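Side-chain contacts in Lin2722 protein (Listeria innocua, PDB 3DS8), which is of unknown function but has an alpha/beta hydrolase fold and is probably a serine hydrolase: residues Q25-Y30 and R59-F64; G45-E50 and K81-D86. All coordinates share one frame; numbering follows the deposited sequence.

In the fold
Interactions 1 and 2 illustrate how an alpha/beta hydrolase sheet is clad by helices on both faces. Strand 61-66 belongs to both stories: Ile61 turns to helix 20-30 in interaction 1, while Phe64, on the other face, packs its CZ against Ala83 CB of interaction 2 (3.8 Å). Phe64 CE1 likewise meets Met84 CE at 3.8 Å, so the contacts touch although their centres lie about 20 Å apart. Interaction 2 reaches out to the edge strand 46-50. In the sheet, strand 6-9 separates strand 61-66 from strand 95-101, which leads to a probable nucleophile elbow at Ser102; His222 and Asp188 would complete a catalytic triad.

Interaction 1. Residues Q25-Y30 and R59-F64; sequences QLMNEY and RPIIKF
Leu26 and Met27 meet Ile61 through aliphatic atoms, and no flat group lies between them; the nearby aromatic rings instead border the contact. Tyr30 stacks on Tyr236 of helix 229-240, and Leu26 also packs against Tyr236, so two helices are joined beside the place where one of them rests on the sheet. This is the layered packing of the alpha/beta hydrolase fold: helix 20-30 covers one face of the parallel strands, here the beginning of strand 61-66.

The close contacts from the strand all fall on one methyl, Ile61 CD1. The extended second torsion of Ile61 (chi2 172°) carries it out to the helix, where two consecutive residues receive it. Leu26 offers its CD1 branch at 4.0 Å from Ile61 CD1, with Leu26 CB almost as near, while Met27, a selenomethionine, lays its CG 3.7 Å from the same methyl. The isoleucine thus bears on both a branched and a straight chain. Its root is fixed by backbone hydrogen bonds to Glu35 and to Leu37, the latter near the start of neighbouring strand 36-42.

Farther along, Lys63 forms a salt bridge with Asp20 at the start of the helix, adding a charged tie to the apolar one. At the other end the helix widens into a pi-type turn, where Gln25 O accepts from both Tyr30 N (2.8 Å) and Glu29 N (3.1 Å). The Met27 chain stays extended until chi3 (71°), where CE bends off; its SE remains alongside the methyl, 4.1 Å from Ile61 CD1.

Interaction 2. Residues G45-E50 and K81-D86; sequences GKIKFE and KIAMED
While Ile47 packs across the contact on Ala83 and Asp86, the shortest polar bond runs along the helix that carries them, where Lys81 NZ donates to Glu85 OE2 at 2.7 Å in a salt bridge one turn long. The lysine nitrogen comes to Glu85 OE2 from well above the carboxylate plane, 57° out of it, and a long, weak ion pair gives it a second anionic neighbour in Asp118. Asp86 OD2, by contrast, comes up to the strand and meets hydrocarbon there: Ile47 CG1 lies 3.7 Å from Asp86 OD2, and Ile47 CG2 is at nearly the same range.

Ile47 thus meets two helix residues with different atoms: CB, CG1 and CG2 with the Asp86 carboxylate, and CD1 with Ala83. Its second torsion folds the chain (chi2 -61°), bringing Ile47 CD1 to 3.8 Å from Ala83 CB. Phe49, two residues on and thus on the same face of the strand, reaches in with the rim of its ring, Phe49 CZ standing 3.8 Å from Asp86 CB. It is Asp86 CB, not the carboxylate, that meets the ring, at its edge; the two planes are 32° apart.

The contact shows how an alpha/beta sheet is covered at its margin. Strand 46-50, the outermost on this side, begins at a G1 beta bulge, where Gly45 and Lys46 both face Asn42, and pairs antiparallel with strand 36-42. The axis of segment 81-86 comes within 9.6 Å of that of strand 46-50, their directions 48° apart. Farther along helix 73-91, Leu87 and Arg90 also touch Phe49, and the helix lies against strand 61-66 as well.

Interaction 1. Residues Q25-Y30 and R59-F64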
loop_
_atom_site.group_PDB
_atom_site.type_symbol
_atom_site.label_atom_id
_atom_site.label_comp_id
_atom_site.label_asym_id
_atom_site.label_seq_id
_atom_site.Cartn_x
_atom_site.Cartn_y
_atom_site.Cartn_z
ATOM N N GLN A 25 13.352 -7.319 8.433
ATOM C CA GLN A 25 12.801 -7.355 9.771
ATOM C C GLN A 25 11.710 -8.462 9.903
ATOM O O GLN A 25 11.705 -9.227 10.869
ATOM C CB GLN A 25 12.287 -5.990 10.198
ATOM C CG GLN A 25 13.393 -5.062 10.677
ATOM C CD GLN A 25 12.868 -3.775 11.283
ATOM O OE1 GLN A 25 13.055 -2.716 10.691
ATOM N NE2 GLN A 25 12.157 -3.865 12.391
ATOM N N LEU A 26 10.822 -8.555 8.933
ATOM C CA LEU A 26 9.777 -9.582 8.971
ATOM C C LEU A 26 10.368 -10.989 8.911
ATOM O O LEU A 26 9.900 -11.886 9.630
ATOM C CB LEU A 26 8.790 -9.403 7.827
ATOM C CG LEU A 26 7.918 -8.163 7.885
ATOM C CD1 LEU A 26 7.129 -8.043 6.572
ATOM C CD2 LEU A 26 6.989 -8.153 9.090
HETATM N N MSE A 27 11.434 -11.181 8.102
HETATM C CA MSE A 27 12.039 -12.485 7.942
HETATM C C MSE A 27 13.079 -12.847 9.012
HETATM O O MSE A 27 13.284 -14.036 9.299
HETATM C CB MSE A 27 12.649 -12.608 6.527
HETATM C CG MSE A 27 11.539 -12.553 5.534
HETATM SE SE MSE A 27 12.229 -12.758 3.746
HETATM C CE MSE A 27 12.727 -14.667 3.815
ATOM N N ASN A 28 13.759 -11.853 9.585
ATOM C CA ASN A 28 14.935 -12.148 10.388
ATOM C C ASN A 28 14.729 -11.866 11.869
ATOM O O ASN A 28 15.357 -12.505 12.720
ATOM C CB ASN A 28 16.178 -11.368 9.888
ATOM C CG ASN A 28 16.587 -11.735 8.469
ATOM O OD1 ASN A 28 16.151 -12.750 7.908
ATOM N ND2 ASN A 28 17.384 -10.859 7.846
ATOM N N GLU A 29 13.918 -10.874 12.182
ATOM C CA GLU A 29 13.707 -10.449 13.559
ATOM C C GLU A 29 12.348 -10.801 14.095
ATOM O O GLU A 29 12.244 -11.495 15.094
ATOM C CB GLU A 29 13.978 -8.971 13.671
ATOM C CG GLU A 29 15.477 -8.749 13.545
ATOM C CD GLU A 29 15.825 -7.382 13.822
ATOM O OE1 GLU A 29 15.958 -6.624 12.823
ATOM O OE2 GLU A 29 15.942 -7.087 15.036
ATOM N N TYR A 30 11.306 -10.357 13.418
ATOM C CA TYR A 30 9.962 -10.807 13.774
ATOM C C TYR A 30 9.822 -12.301 13.465
ATOM O O TYR A 30 9.216 -13.031 14.251
ATOM C CB TYR A 30 8.909 -10.050 13.052
ATOM C CG TYR A 30 8.780 -8.606 13.426
ATOM C CD1 TYR A 30 8.220 -8.256 14.658
ATOM C CD2 TYR A 30 9.180 -7.596 12.565
ATOM C CE1 TYR A 30 8.057 -6.931 15.002
ATOM C CE2 TYR A 30 8.996 -6.242 12.915
ATOM C CZ TYR A 30 8.428 -5.937 14.131
ATOM O OH TYR A 30 8.266 -4.615 14.505
ATOM N N ARG A 59 3.645 -16.821 5.465
ATOM C CA ARG A 59 3.495 -15.417 5.067
ATOM C C ARG A 59 4.549 -15.012 4.032
ATOM O O ARG A 59 5.282 -14.037 4.198
ATOM C CB ARG A 59 3.543 -14.511 6.322
ATOM C CG ARG A 59 2.463 -14.887 7.321
ATOM C CD ARG A 59 1.127 -14.393 6.825
ATOM N NE ARG A 59 0.930 -12.958 7.087
ATOM C CZ ARG A 59 0.233 -12.116 6.328
ATOM N NH1 ARG A 59 -0.263 -12.471 5.138
ATOM N NH2 ARG A 59 0.074 -10.873 6.745
ATOM N N PRO A 60 4.596 -15.740 2.921
ATOM C CA PRO A 60 5.699 -15.513 1.991
ATOM C C PRO A 60 5.670 -14.096 1.433
ATOM O O PRO A 60 4.613 -13.564 1.118
ATOM C CB PRO A 60 5.478 -16.564 0.909
ATOM C CG PRO A 60 4.028 -16.853 0.979
ATOM C CD PRO A 60 3.674 -16.775 2.426
ATOM N N ILE A 61 6.839 -13.491 1.341
ATOM C CA ILE A 61 6.994 -12.142 0.837
ATOM C C ILE A 61 7.262 -12.148 -0.684
ATOM O O ILE A 61 8.119 -12.889 -1.206
ATOM C CB ILE A 61 8.100 -11.410 1.621
ATOM C CG1 ILE A 61 7.636 -11.198 3.075
ATOM C CG2 ILE A 61 8.484 -10.055 0.942
ATOM C CD1 ILE A 61 8.733 -10.653 3.955
ATOM N N ILE A 62 6.508 -11.324 -1.390
ATOM C CA ILE A 62 6.737 -11.084 -2.812
ATOM C C ILE A 62 7.324 -9.683 -2.995
ATOM O O ILE A 62 6.640 -8.661 -2.863
ATOM C CB ILE A 62 5.443 -11.242 -3.632
ATOM C CG1 ILE A 62 4.702 -12.544 -3.262
ATOM C CG2 ILE A 62 5.750 -11.072 -5.172
ATOM C CD1 ILE A 62 5.418 -13.859 -3.491
ATOM N N LYS A 63 8.620 -9.640 -3.235
ATOM C CA LYS A 63 9.310 -8.384 -3.472
ATOM C C LYS A 63 9.079 -8.014 -4.927
ATOM O O LYS A 63 9.595 -8.652 -5.830
ATOM C CB LYS A 63 10.799 -8.526 -3.167
ATOM C CG LYS A 63 11.061 -8.930 -1.732
ATOM C CD LYS A 63 12.558 -8.922 -1.398
ATOM C CE LYS A 63 12.798 -9.352 0.019
ATOM N NZ LYS A 63 14.263 -9.431 0.314
ATOM N N PHE A 64 8.320 -6.961 -5.142
ATOM C CA PHE A 64 7.864 -6.647 -6.493
ATOM C C PHE A 64 8.613 -5.466 -7.107
ATOM O O PHE A 64 8.869 -4.469 -6.432
ATOM C CB PHE A 64 6.357 -6.383 -6.487
ATOM C CG PHE A 64 5.735 -6.550 -7.816
ATOM C CD1 PHE A 64 5.299 -7.796 -8.227
ATOM C CD2 PHE A 64 5.616 -5.477 -8.676
ATOM C CE1 PHE A 64 4.750 -7.984 -9.470
ATOM C CE2 PHE A 64 5.055 -5.645 -9.933
ATOM C CZ PHE A 64 4.625 -6.904 -10.341
#

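Interaction 2. Residues G45-E50 and K81-D86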
loop_
_atom_site.group_PDB
_atom_site.type_symbol
_atom_site.label_atom_id
_atom_site.label_comp_id
_atom_site.label_asym_id
_atom_site.label_seq_id
_atom_site.Cartn_x
_atom_site.Cartn_y
_atom_site.Cartn_z
ATOM N N GLY A 45 6.586 -6.451 -22.128
ATOM C CA GLY A 45 5.933 -7.740 -22.152
ATOM C C GLY A 45 6.684 -8.885 -21.466
ATOM O O GLY A 45 6.595 -10.005 -21.975
ATOM N N LYS A 46 7.442 -8.618 -20.394
ATOM C CA LYS A 46 8.186 -9.661 -19.665
ATOM C C LYS A 46 7.780 -9.715 -18.194
ATOM O O LYS A 46 7.594 -8.670 -17.569
ATOM C CB LYS A 46 9.689 -9.417 -19.743
ATOM C CG LYS A 46 10.210 -9.236 -21.196
ATOM C CD LYS A 46 11.732 -9.311 -21.297
ATOM C CE LYS A 46 12.289 -8.388 -22.401
ATOM N NZ LYS A 46 13.776 -8.165 -22.225
ATOM N N ILE A 47 7.638 -10.922 -17.653
ATOM C CA ILE A 47 7.388 -11.159 -16.223
ATOM C C ILE A 47 8.503 -12.099 -15.766
ATOM O O ILE A 47 8.755 -13.094 -16.413
ATOM C CB ILE A 47 6.044 -11.885 -15.988
ATOM C CG1 ILE A 47 4.853 -11.019 -16.372
ATOM C CG2 ILE A 47 5.875 -12.300 -14.505
ATOM C CD1 ILE A 47 4.756 -9.780 -15.588
ATOM N N LYS A 48 9.116 -11.807 -14.645
ATOM C CA LYS A 48 10.221 -12.620 -14.153
ATOM C C LYS A 48 9.985 -12.943 -12.719
ATOM O O LYS A 48 9.630 -12.044 -11.956
ATOM C CB LYS A 48 11.521 -11.851 -14.256
ATOM C CG LYS A 48 12.742 -12.679 -13.882
ATOM C CD LYS A 48 14.095 -11.850 -13.840
ATOM C CE LYS A 48 14.115 -10.632 -14.803
ATOM N NZ LYS A 48 15.519 -10.069 -14.934
ATOM N N PHE A 49 10.180 -14.213 -12.375
ATOM C CA PHE A 49 10.139 -14.714 -11.003
ATOM C C PHE A 49 11.555 -15.164 -10.675
ATOM O O PHE A 49 12.188 -15.877 -11.486
ATOM C CB PHE A 49 9.326 -16.014 -10.854
ATOM C CG PHE A 49 7.860 -15.927 -11.187
ATOM C CD1 PHE A 49 6.906 -16.048 -10.180
ATOM C CD2 PHE A 49 7.437 -15.848 -12.498
ATOM C CE1 PHE A 49 5.529 -16.052 -10.482
ATOM C CE2 PHE A 49 6.048 -15.835 -12.818
ATOM C CZ PHE A 49 5.105 -15.937 -11.809
ATOM N N GLU A 50 12.024 -14.798 -9.491
ATOM C CA GLU A 50 13.277 -15.339 -8.932
ATOM C C GLU A 50 12.987 -15.923 -7.566
ATOM O O GLU A 50 12.544 -15.211 -6.649
ATOM C CB GLU A 50 14.322 -14.242 -8.806
ATOM C CG GLU A 50 14.744 -13.641 -10.142
ATOM C CD GLU A 50 15.565 -12.351 -9.962
ATOM O OE1 GLU A 50 14.967 -11.243 -9.763
ATOM O OE2 GLU A 50 16.817 -12.457 -10.020
ATOM N N LYS A 81 -1.736 -6.547 -12.079
ATOM C CA LYS A 81 -2.783 -7.543 -12.380
ATOM C C LYS A 81 -2.269 -8.658 -13.280
ATOM O O LYS A 81 -2.489 -9.824 -13.033
ATOM C CB LYS A 81 -4.008 -6.875 -13.045
ATOM C CG LYS A 81 -4.924 -7.774 -13.940
ATOM C CD LYS A 81 -5.981 -8.384 -13.143
ATOM C CE LYS A 81 -7.116 -8.975 -13.998
ATOM N NZ LYS A 81 -6.918 -9.240 -15.464
ATOM N N ILE A 82 -1.550 -8.290 -14.332
ATOM C CA ILE A 82 -1.020 -9.270 -15.276
ATOM C C ILE A 82 -0.075 -10.233 -14.547
ATOM O O ILE A 82 -0.156 -11.452 -14.714
ATOM C CB ILE A 82 -0.310 -8.580 -16.464
ATOM C CG1 ILE A 82 -1.348 -7.805 -17.312
ATOM C CG2 ILE A 82 0.460 -9.591 -17.316
ATOM C CD1 ILE A 82 -0.726 -6.823 -18.323
ATOM N N ALA A 83 0.781 -9.672 -13.717
ATOM C CA ALA A 83 1.731 -10.457 -12.923
ATOM C C ALA A 83 1.034 -11.298 -11.839
ATOM O O ALA A 83 1.427 -12.459 -11.577
ATOM C CB ALA A 83 2.765 -9.535 -12.314
HETATM N N MSE A 84 0.021 -10.733 -11.205
HETATM C CA MSE A 84 -0.771 -11.483 -10.211
HETATM C C MSE A 84 -1.558 -12.645 -10.820
HETATM O O MSE A 84 -1.727 -13.668 -10.141
HETATM C CB MSE A 84 -1.724 -10.571 -9.451
HETATM C CG MSE A 84 -1.025 -9.565 -8.579
HETATM SE SE MSE A 84 0.225 -10.410 -7.246
HETATM C CE MSE A 84 1.942 -10.303 -8.276
ATOM N N GLU A 85 -1.961 -12.529 -12.091
ATOM C CA GLU A 85 -2.585 -13.679 -12.785
ATOM C C GLU A 85 -1.563 -14.826 -12.852
ATOM O O GLU A 85 -1.900 -15.984 -12.623
ATOM C CB GLU A 85 -3.091 -13.329 -14.187
ATOM C CG GLU A 85 -4.276 -12.421 -14.171
ATOM C CD GLU A 85 -4.631 -11.856 -15.567
ATOM O OE1 GLU A 85 -3.717 -11.591 -16.385
ATOM O OE2 GLU A 85 -5.827 -11.630 -15.825
ATOM N N ASP A 86 -0.308 -14.495 -13.134
ATOM C CA ASP A 86 0.736 -15.532 -13.214
ATOM C C ASP A 86 1.058 -16.096 -11.840
ATOM O O ASP A 86 1.237 -17.316 -11.699
ATOM C CB ASP A 86 2.009 -14.955 -13.834
ATOM C CG ASP A 86 1.892 -14.747 -15.315
ATOM O OD1 ASP A 86 0.942 -15.286 -15.938
ATOM O OD2 ASP A 86 2.785 -14.071 -15.876
#